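Local atomic coordinates of GCN5-related N-acetyltransferase (Anabaena variabilis, PDB entry 2OZG), a protein that binds coenzyme A and, as a member of the GNAT acetyltransferase family, probably transfers acetyl groups to amines, possibly those of aminoglycosides. Residues I20-E28 against F50-G61; A97-L105 against R124-E132. All coordinates share one frame; numbering follows the deposited sequence.

How the contacts relate
Contact 1 (20-28 with 50-61) and contact 2 (97-105 with 124-132) follow one another along the chain, both within the first GNAT domain, with centres about 18 Å apart. They touch through Ile53, whose CD1 packs 3.8 Å from Leu100 N: strand 50-55 carries Phe50 and Val52 toward helix 20-30 and sends Ile53 to helix 96-110. Contact 2 holds coenzyme A directly, with Ala97, Ile98 and Lys128 among its binding residues. Contact 1 lies a layer further off: the side chain of Ile26 is about 7 Å from a bound coenzyme A, and Gly61 adjoins Ile87, whose backbone N also bonds the cofactor.

Contact 1 of 2, residues I20-E28 against F50-G61; sequences IQQLGNILE and FRVIYREQKVAG
Leu23 drives its two methyls into the hairpin formed by 50-55 and 58-61, one toward each strand. CD2 lies 3.9 Å from Phe50 CD2 and also meets Arg51 O and Val52 CG2, while CD1 rests on the backbone of Gly61, 3.7 Å from its C. This fork is set by a CG placed opposite the backbone N (chi1 176°), which turns the leucine from the helix flank onto the strands.

The Phe50 ring is approached obliquely by two helix residues one turn apart: after Leu23 CD2 comes Leu27 CD1, 3.8 Å from CE2. Ile20 CD1 adds a looser contact at Phe50 CB, 4.3 Å away. Phe50 thus lies along the row Ile20, Leu23 and Leu27.

Ile26 works on the second strand. Its extended CG1-CD1 arm puts CD1 3.8 Å from Val59 O, with Val59 CG1 and the Ala60-Gly61 peptide at similar range. The other branch of the valine, CG2, packs against the Gln22 side chain at the exposed border of the contact. Leu23 CD1 and Ile26 CD1 rest on the main chain of Gly61, whose backbone angles themselves call for glycine. With Ala60 it faces Ile53 in a classic beta bulge. The two segments meet by van der Waals contact, mostly between apolar groups.

Strand 58-61 runs at 38° to the helix segment, whereas strand 50-55 lies nearly perpendicular at 88°. Helix 37-45 adds to the packing round Phe50: Val42 touches both Ile20 and Phe50, and Ile45 also reaches Phe50. Strand 10-14 pairs with 50-55 on the side away from 58-72, so helix 20-30 packs on the first antiparallel strands of the GNAT domain.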
# COMPACT_ATOMS: atom_id res chain seq x y z
N ILE A 20 35.34 22.56 13.09
CA ILE A 20 33.94 22.69 12.60
C ILE A 20 33.63 21.85 11.34
O ILE A 20 32.48 21.45 11.10
CB ILE A 20 33.55 24.19 12.35
CG1 ILE A 20 32.04 24.37 12.19
CG2 ILE A 20 34.30 24.75 11.12
CD1 ILE A 20 31.21 23.73 13.34
N GLN A 21 34.62 21.58 10.52
CA GLN A 21 34.39 20.71 9.38
C GLN A 21 34.19 19.26 9.77
O GLN A 21 33.39 18.58 9.14
CB GLN A 21 35.56 20.71 8.43
CG GLN A 21 35.66 21.92 7.58
CD GLN A 21 36.92 21.91 6.79
OE1 GLN A 21 36.90 21.86 5.57
NE2 GLN A 21 38.07 21.90 7.50
N GLN A 22 35.02 18.77 10.71
CA GLN A 22 34.88 17.44 11.21
C GLN A 22 33.52 17.35 11.82
O GLN A 22 32.85 16.40 11.57
CB GLN A 22 35.89 17.08 12.29
CG GLN A 22 37.26 16.71 11.80
CD GLN A 22 38.35 17.23 12.71
OE1 GLN A 22 38.67 18.42 12.69
NE2 GLN A 22 38.96 16.35 13.48
N LEU A 23 33.12 18.33 12.66
CA LEU A 23 31.80 18.22 13.30
C LEU A 23 30.71 18.21 12.23
O LEU A 23 29.76 17.45 12.31
CB LEU A 23 31.59 19.38 14.28
CG LEU A 23 30.23 19.47 14.97
CD1 LEU A 23 29.92 18.21 15.85
CD2 LEU A 23 30.12 20.75 15.81
N GLY A 24 30.83 19.09 11.25
CA GLY A 24 29.87 19.17 10.17
C GLY A 24 29.72 17.86 9.47
O GLY A 24 28.60 17.50 9.14
N ASN A 25 30.83 17.15 9.26
CA ASN A 25 30.80 15.79 8.71
C ASN A 25 30.09 14.81 9.61
O ASN A 25 29.34 13.96 9.15
CB ASN A 25 32.22 15.27 8.54
CG ASN A 25 32.89 15.86 7.41
OD1 ASN A 25 32.27 16.51 6.56
ND2 ASN A 25 34.20 15.66 7.35
N ILE A 26 30.37 14.91 10.91
CA ILE A 26 29.71 14.03 11.86
C ILE A 26 28.22 14.31 11.83
O ILE A 26 27.40 13.36 11.83
CB ILE A 26 30.22 14.23 13.31
CG1 ILE A 26 31.63 13.68 13.43
CG2 ILE A 26 29.32 13.54 14.29
CD1 ILE A 26 32.29 14.04 14.72
N LEU A 27 27.85 15.59 11.79
CA LEU A 27 26.42 15.97 11.73
C LEU A 27 25.75 15.46 10.45
O LEU A 27 24.64 14.95 10.51
CB LEU A 27 26.25 17.48 11.91
CG LEU A 27 26.67 18.01 13.29
CD1 LEU A 27 26.13 19.44 13.49
CD2 LEU A 27 26.24 17.14 14.52
N GLU A 28 26.42 15.55 9.30
CA GLU A 28 25.87 14.97 8.07
C GLU A 28 25.57 13.48 8.17
O GLU A 28 24.54 12.96 7.66
CB GLU A 28 26.81 15.15 6.91
CG GLU A 28 26.83 16.51 6.42
CD GLU A 28 27.66 16.70 5.15
OE1 GLU A 28 28.05 15.67 4.50
OE2 GLU A 28 27.88 17.90 4.81
N PHE A 50 28.07 26.40 18.08
CA PHE A 50 28.37 24.96 18.14
C PHE A 50 29.39 24.61 19.24
O PHE A 50 30.25 25.42 19.65
CB PHE A 50 28.79 24.41 16.81
CG PHE A 50 27.69 24.33 15.81
CD1 PHE A 50 27.39 25.40 15.00
CD2 PHE A 50 27.01 23.15 15.61
CE1 PHE A 50 26.41 25.29 14.04
CE2 PHE A 50 26.01 23.04 14.66
CZ PHE A 50 25.72 24.11 13.87
N ARG A 51 29.22 23.42 19.77
CA ARG A 51 30.05 22.90 20.84
C ARG A 51 30.50 21.54 20.38
O ARG A 51 29.77 20.83 19.66
CB ARG A 51 29.22 22.68 22.12
CG ARG A 51 28.63 23.92 22.67
CD ARG A 51 29.74 24.88 23.07
NE ARG A 51 29.20 26.13 23.58
CZ ARG A 51 28.95 27.19 22.84
NH1 ARG A 51 29.20 27.23 21.53
NH2 ARG A 51 28.45 28.24 23.42
N VAL A 52 31.66 21.17 20.87
CA VAL A 52 32.29 19.90 20.49
C VAL A 52 32.67 19.09 21.68
O VAL A 52 33.08 19.64 22.67
CB VAL A 52 33.61 20.22 19.68
CG1 VAL A 52 34.48 18.99 19.54
CG2 VAL A 52 33.25 20.79 18.30
N ILE A 53 32.54 17.77 21.59
CA ILE A 53 33.09 16.87 22.62
C ILE A 53 34.21 16.03 22.00
O ILE A 53 34.07 15.53 20.87
CB ILE A 53 32.00 15.99 23.31
CG1 ILE A 53 32.58 15.21 24.47
CG2 ILE A 53 31.34 15.05 22.35
CD1 ILE A 53 31.57 14.35 25.13
N TYR A 54 35.33 15.94 22.70
CA TYR A 54 36.46 15.15 22.26
C TYR A 54 36.59 13.93 23.11
O TYR A 54 36.28 13.97 24.27
CB TYR A 54 37.78 15.91 22.44
CG TYR A 54 38.04 17.02 21.45
CD1 TYR A 54 37.53 18.29 21.64
CD2 TYR A 54 38.85 16.80 20.34
CE1 TYR A 54 37.80 19.31 20.72
CE2 TYR A 54 39.11 17.80 19.43
CZ TYR A 54 38.59 19.05 19.62
OH TYR A 54 38.86 20.03 18.69
N ARG A 55 37.07 12.84 22.51
CA ARG A 55 37.39 11.62 23.23
C ARG A 55 38.86 11.43 22.90
O ARG A 55 39.23 11.17 21.74
CB ARG A 55 36.57 10.43 22.76
CG ARG A 55 36.75 9.21 23.65
CD ARG A 55 36.01 8.00 23.09
NE ARG A 55 36.28 6.79 23.87
CZ ARG A 55 37.40 6.07 23.78
NH1 ARG A 55 38.41 6.43 22.98
NH2 ARG A 55 37.55 4.99 24.55
N GLU A 56 39.69 11.60 23.91
CA GLU A 56 41.11 11.60 23.70
C GLU A 56 41.35 12.80 22.77
O GLU A 56 40.80 13.87 23.00
CB GLU A 56 41.60 10.23 23.20
CG GLU A 56 41.01 9.03 24.00
CD GLU A 56 41.11 9.18 25.56
OE1 GLU A 56 42.03 9.88 26.06
OE2 GLU A 56 40.26 8.60 26.29
N GLN A 57 42.14 12.66 21.71
CA GLN A 57 42.41 13.81 20.86
C GLN A 57 41.50 13.87 19.64
O GLN A 57 41.76 14.66 18.72
CB GLN A 57 43.86 13.77 20.36
CG GLN A 57 44.94 13.32 21.36
CD GLN A 57 45.00 14.18 22.60
OE1 GLN A 57 44.05 14.26 23.38
NE2 GLN A 57 46.17 14.78 22.83
N LYS A 58 40.46 13.03 19.60
CA LYS A 58 39.59 13.00 18.42
C LYS A 58 38.23 13.65 18.68
O LYS A 58 37.72 13.63 19.79
CB LYS A 58 39.44 11.57 17.90
CG LYS A 58 40.80 10.91 17.50
CD LYS A 58 40.59 9.68 16.57
CE LYS A 58 41.91 9.04 16.11
N VAL A 59 37.66 14.25 17.63
CA VAL A 59 36.38 14.93 17.73
C VAL A 59 35.36 13.82 17.74
O VAL A 59 35.28 13.02 16.79
CB VAL A 59 36.13 15.87 16.55
CG1 VAL A 59 34.69 16.45 16.59
CG2 VAL A 59 37.17 17.00 16.56
N ALA A 60 34.58 13.74 18.80
CA ALA A 60 33.62 12.63 18.93
C ALA A 60 32.21 13.00 18.54
O ALA A 60 31.38 12.14 18.18
CB ALA A 60 33.63 12.10 20.38
N GLY A 61 31.91 14.28 18.64
CA GLY A 61 30.59 14.72 18.35
C GLY A 61 30.37 16.13 18.82
O GLY A 61 31.33 16.84 19.17

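Contact 2 of 2, residues A97-L105 against R124-E132; sequences AIALIQHTL and RLYRKAGYE. With COA (coenzyme A), chain C.
Ile101 reaches from helix 96-110 toward helix 123-128 and the turn after it, touching Tyr126 of the helix and Tyr131 beyond. Followed outward from CB, its side chain divides. CG2, opposite the backbone N, meets Ala129 CB at 3.6 Å and Tyr131 CE1 at 4.0 Å. CG1 goes the other way, beside the backbone N (chi1 -61°), and comes up to Tyr126 CE1; a further bend (chi2 -56°) carries CD1 to 3.7 Å from that same carbon. CD1 lies at the edge of the Tyr126 ring, near its plane, and the two side chains run roughly perpendicular. Leu125 CD2 sits over one face, displaced toward the ring's rim.

Ala129 CB, just past the helix end, is touched by Ile98 CD1, Ile101 CG2 and Leu105 CD1. Leu105 and Tyr131 lie alongside, pointing contrary ways, CD2 ending near the hydroxyl, which is bonded to Ser116. Gly130, with positive phi, is the C' residue of a Schellman motif: Tyr131 N returns to Tyr126 O, turning the chain toward strand 132-143. A water bridges Gln102 NE2 and Lys128 O.

The helix start holds the pyrophosphate of coenzyme A. Ile98 N gives O1A a 2.8 Å bond at 156°, and Ala97 N gives O4A one of 3.1 Å; Gly93 N and Gly95 N also bond the cofactor. Lys128 folds over the 3'-phosphate, NZ making a weak bond to O7A. This is the GNAT pyrophosphate-binding loop and helix: backbone N-H groups, the helix dipole and Lys128 would together be expected to offset the phosphate charge, while apolar contacts join the two helices, both of which contribute residues to the coenzyme A pocket.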
# COMPACT_ATOMS: atom_id res chain seq x y z
N ALA A 97 27.45 11.02 24.69
CA ALA A 97 26.30 11.93 24.58
C ALA A 97 25.85 12.51 25.93
O ALA A 97 25.51 13.68 26.01
CB ALA A 97 25.08 11.28 23.81
N ILE A 98 25.81 11.70 26.97
CA ILE A 98 25.38 12.21 28.25
C ILE A 98 26.47 13.17 28.77
O ILE A 98 26.16 14.23 29.28
CB ILE A 98 24.99 11.07 29.23
CG1 ILE A 98 24.46 11.64 30.53
CG2 ILE A 98 26.16 10.15 29.51
CD1 ILE A 98 23.22 12.49 30.36
N ALA A 99 27.74 12.84 28.56
CA ALA A 99 28.77 13.78 28.98
C ALA A 99 28.52 15.12 28.29
O ALA A 99 28.47 16.16 28.92
CB ALA A 99 30.17 13.24 28.68
N LEU A 100 28.32 15.08 26.98
CA LEU A 100 28.07 16.31 26.22
C LEU A 100 26.90 17.13 26.79
O LEU A 100 26.99 18.35 27.04
CB LEU A 100 27.79 15.93 24.74
CG LEU A 100 27.44 17.06 23.76
CD1 LEU A 100 28.50 18.18 23.67
CD2 LEU A 100 27.20 16.45 22.41
N ILE A 101 25.79 16.45 27.02
CA ILE A 101 24.59 17.13 27.52
C ILE A 101 24.75 17.74 28.91
O ILE A 101 24.29 18.86 29.20
CB ILE A 101 23.36 16.18 27.47
CG1 ILE A 101 23.07 15.73 26.03
CG2 ILE A 101 22.10 16.91 28.11
CD1 ILE A 101 22.86 16.86 25.01
N GLN A 102 25.44 17.05 29.76
CA GLN A 102 25.73 17.55 31.08
C GLN A 102 26.62 18.79 31.03
O GLN A 102 26.35 19.77 31.70
CB GLN A 102 26.38 16.43 31.88
CG GLN A 102 25.44 15.25 32.15
CD GLN A 102 26.13 14.11 32.95
OE1 GLN A 102 27.33 13.85 32.77
NE2 GLN A 102 25.35 13.40 33.78
N HIS A 103 27.70 18.74 30.26
CA HIS A 103 28.55 19.91 30.07
C HIS A 103 27.78 21.08 29.53
O HIS A 103 27.96 22.18 29.99
CB HIS A 103 29.75 19.61 29.14
CG HIS A 103 30.89 18.93 29.84
ND1 HIS A 103 31.34 17.67 29.49
CD2 HIS A 103 31.69 19.35 30.86
CE1 HIS A 103 32.37 17.34 30.26
NE2 HIS A 103 32.59 18.34 31.10
N THR A 104 26.98 20.85 28.50
CA THR A 104 26.13 21.85 27.92
C THR A 104 25.18 22.48 28.94
O THR A 104 25.05 23.69 28.99
CB THR A 104 25.29 21.20 26.76
OG1 THR A 104 26.18 20.68 25.78
CG2 THR A 104 24.38 22.19 26.10
N LEU A 105 24.50 21.65 29.73
CA LEU A 105 23.63 22.16 30.77
C LEU A 105 24.37 23.03 31.78
O LEU A 105 23.88 24.08 32.20
CB LEU A 105 22.92 21.01 31.49
CG LEU A 105 21.77 20.37 30.76
CD1 LEU A 105 21.28 19.13 31.54
CD2 LEU A 105 20.64 21.37 30.62
N ARG A 124 15.46 8.48 26.52
CA ARG A 124 16.22 7.92 27.65
C ARG A 124 17.44 8.77 27.95
O ARG A 124 17.75 9.06 29.09
CB ARG A 124 16.61 6.46 27.35
CG ARG A 124 17.29 5.66 28.48
CD ARG A 124 17.86 4.26 27.97
N LEU A 125 18.15 9.13 26.90
CA LEU A 125 19.34 9.99 27.03
C LEU A 125 19.04 11.32 27.75
O LEU A 125 19.67 11.68 28.77
CB LEU A 125 19.91 10.27 25.65
CG LEU A 125 20.94 11.43 25.55
CD1 LEU A 125 22.14 11.03 26.34
CD2 LEU A 125 21.33 11.69 24.10
N TYR A 126 18.10 12.07 27.22
CA TYR A 126 17.79 13.37 27.81
C TYR A 126 17.18 13.32 29.21
O TYR A 126 17.44 14.18 29.99
CB TYR A 126 17.02 14.19 26.84
CG TYR A 126 17.77 14.34 25.54
CD1 TYR A 126 18.85 15.18 25.45
CD2 TYR A 126 17.37 13.64 24.40
CE1 TYR A 126 19.53 15.34 24.25
CE2 TYR A 126 18.05 13.76 23.21
CZ TYR A 126 19.12 14.62 23.14
OH TYR A 126 19.79 14.79 21.99
N ARG A 127 16.36 12.31 29.51
CA ARG A 127 15.83 12.13 30.85
C ARG A 127 16.97 11.86 31.84
O ARG A 127 16.87 12.27 33.01
CB ARG A 127 14.82 10.98 30.88
CG ARG A 127 13.55 11.33 30.13
CD ARG A 127 12.59 10.17 30.05
NE ARG A 127 11.24 10.62 29.75
CZ ARG A 127 10.27 9.81 29.33
NH1 ARG A 127 10.54 8.54 29.06
NH2 ARG A 127 9.04 10.27 29.15
N LYS A 128 18.05 11.20 31.41
CA LYS A 128 19.22 11.01 32.29
C LYS A 128 19.75 12.37 32.70
O LYS A 128 20.29 12.50 33.75
CB LYS A 128 20.38 10.22 31.66
CG LYS A 128 20.21 8.73 31.62
CD LYS A 128 21.51 7.99 31.25
CE LYS A 128 22.52 7.84 32.45
NZ LYS A 128 22.11 6.86 33.55
N ALA A 129 19.54 13.42 31.90
CA ALA A 129 20.04 14.74 32.27
C ALA A 129 18.98 15.69 32.80
O ALA A 129 19.22 16.91 32.87
CB ALA A 129 20.76 15.38 31.07
N GLY A 130 17.80 15.14 33.09
CA GLY A 130 16.68 15.93 33.61
C GLY A 130 15.70 16.62 32.71
O GLY A 130 14.87 17.43 33.22
N TYR A 131 15.78 16.37 31.40
CA TYR A 131 14.78 16.86 30.43
C TYR A 131 13.54 15.98 30.56
O TYR A 131 13.66 14.78 30.83
CB TYR A 131 15.26 16.75 28.96
CG TYR A 131 16.28 17.79 28.55
CD1 TYR A 131 17.61 17.61 28.81
CD2 TYR A 131 15.89 18.94 27.87
CE1 TYR A 131 18.53 18.58 28.50
CE2 TYR A 131 16.82 19.91 27.50
CZ TYR A 131 18.11 19.74 27.81
OH TYR A 131 19.05 20.69 27.45
N GLU A 132 12.36 16.57 30.32
CA GLU A 132 11.14 15.78 30.29
C GLU A 132 10.15 16.29 29.28
O GLU A 132 10.17 17.44 28.91
CB GLU A 132 10.47 15.73 31.68
CG GLU A 132 9.27 14.73 31.83
CD GLU A 132 9.61 13.28 31.40
OE1 GLU A 132 9.49 12.98 30.19
OE2 GLU A 132 9.96 12.46 32.26
N1A COA C . 17.94 5.00 21.98
C2A COA C . 17.68 5.02 23.30
N3A COA C . 18.59 5.40 24.21
C4A COA C . 19.83 5.78 23.80
C5A COA C . 20.15 5.76 22.44
C6A COA C . 19.16 5.36 21.52
N6A COA C . 19.36 5.31 20.19
N7A COA C . 21.44 6.17 22.36
C8A COA C . 21.89 6.43 23.62
N9A COA C . 20.89 6.19 24.48
C1B COA C . 20.87 6.31 25.97
C2B COA C . 21.55 5.13 26.65
O2B COA C . 20.66 4.01 26.84
C3B COA C . 22.09 5.75 27.93
O3B COA C . 21.25 5.52 29.07
P3B COA C . 21.61 4.33 30.13
O7A COA C . 22.73 4.93 30.96
O8A COA C . 20.28 4.08 30.83
O9A COA C . 22.10 3.16 29.30
C4B COA C . 22.22 7.25 27.65
O4B COA C . 21.54 7.50 26.42
C5B COA C . 23.68 7.69 27.55
O5B COA C . 24.28 7.07 26.41
P1A COA C . 25.56 7.67 25.61
O1A COA C . 25.99 8.97 26.24
O2A COA C . 26.59 6.55 25.47
O3A COA C . 24.92 7.92 24.12
P2A COA C . 25.76 7.81 22.71
O4A COA C . 27.11 8.47 22.96
O5A COA C . 25.74 6.34 22.28
O6A COA C . 24.82 8.73 21.69
CBP COA C . 23.39 9.28 19.62
CCP COA C . 24.48 8.42 20.30
CDP COA C . 23.51 10.67 20.24
CEP COA C . 22.06 8.73 20.12
CAP COA C . 23.63 9.28 18.05
OAP COA C . 24.26 10.51 17.56
C9P COA C . 22.52 8.94 17.01
O9P COA C . 22.18 7.67 16.70
N8P COA C . 21.88 9.85 16.25
C7P COA C . 21.86 11.31 16.15
C6P COA C . 20.38 11.59 16.38
C5P COA C . 20.14 12.07 17.81
O5P COA C . 20.62 11.46 18.77
N4P COA C . 19.37 13.15 17.98
C3P COA C . 18.99 13.76 19.25
C2P COA C . 18.24 15.02 18.88
S1P COA C . 19.37 16.27 18.16
O HOH W 1 22.33 14.01 34.95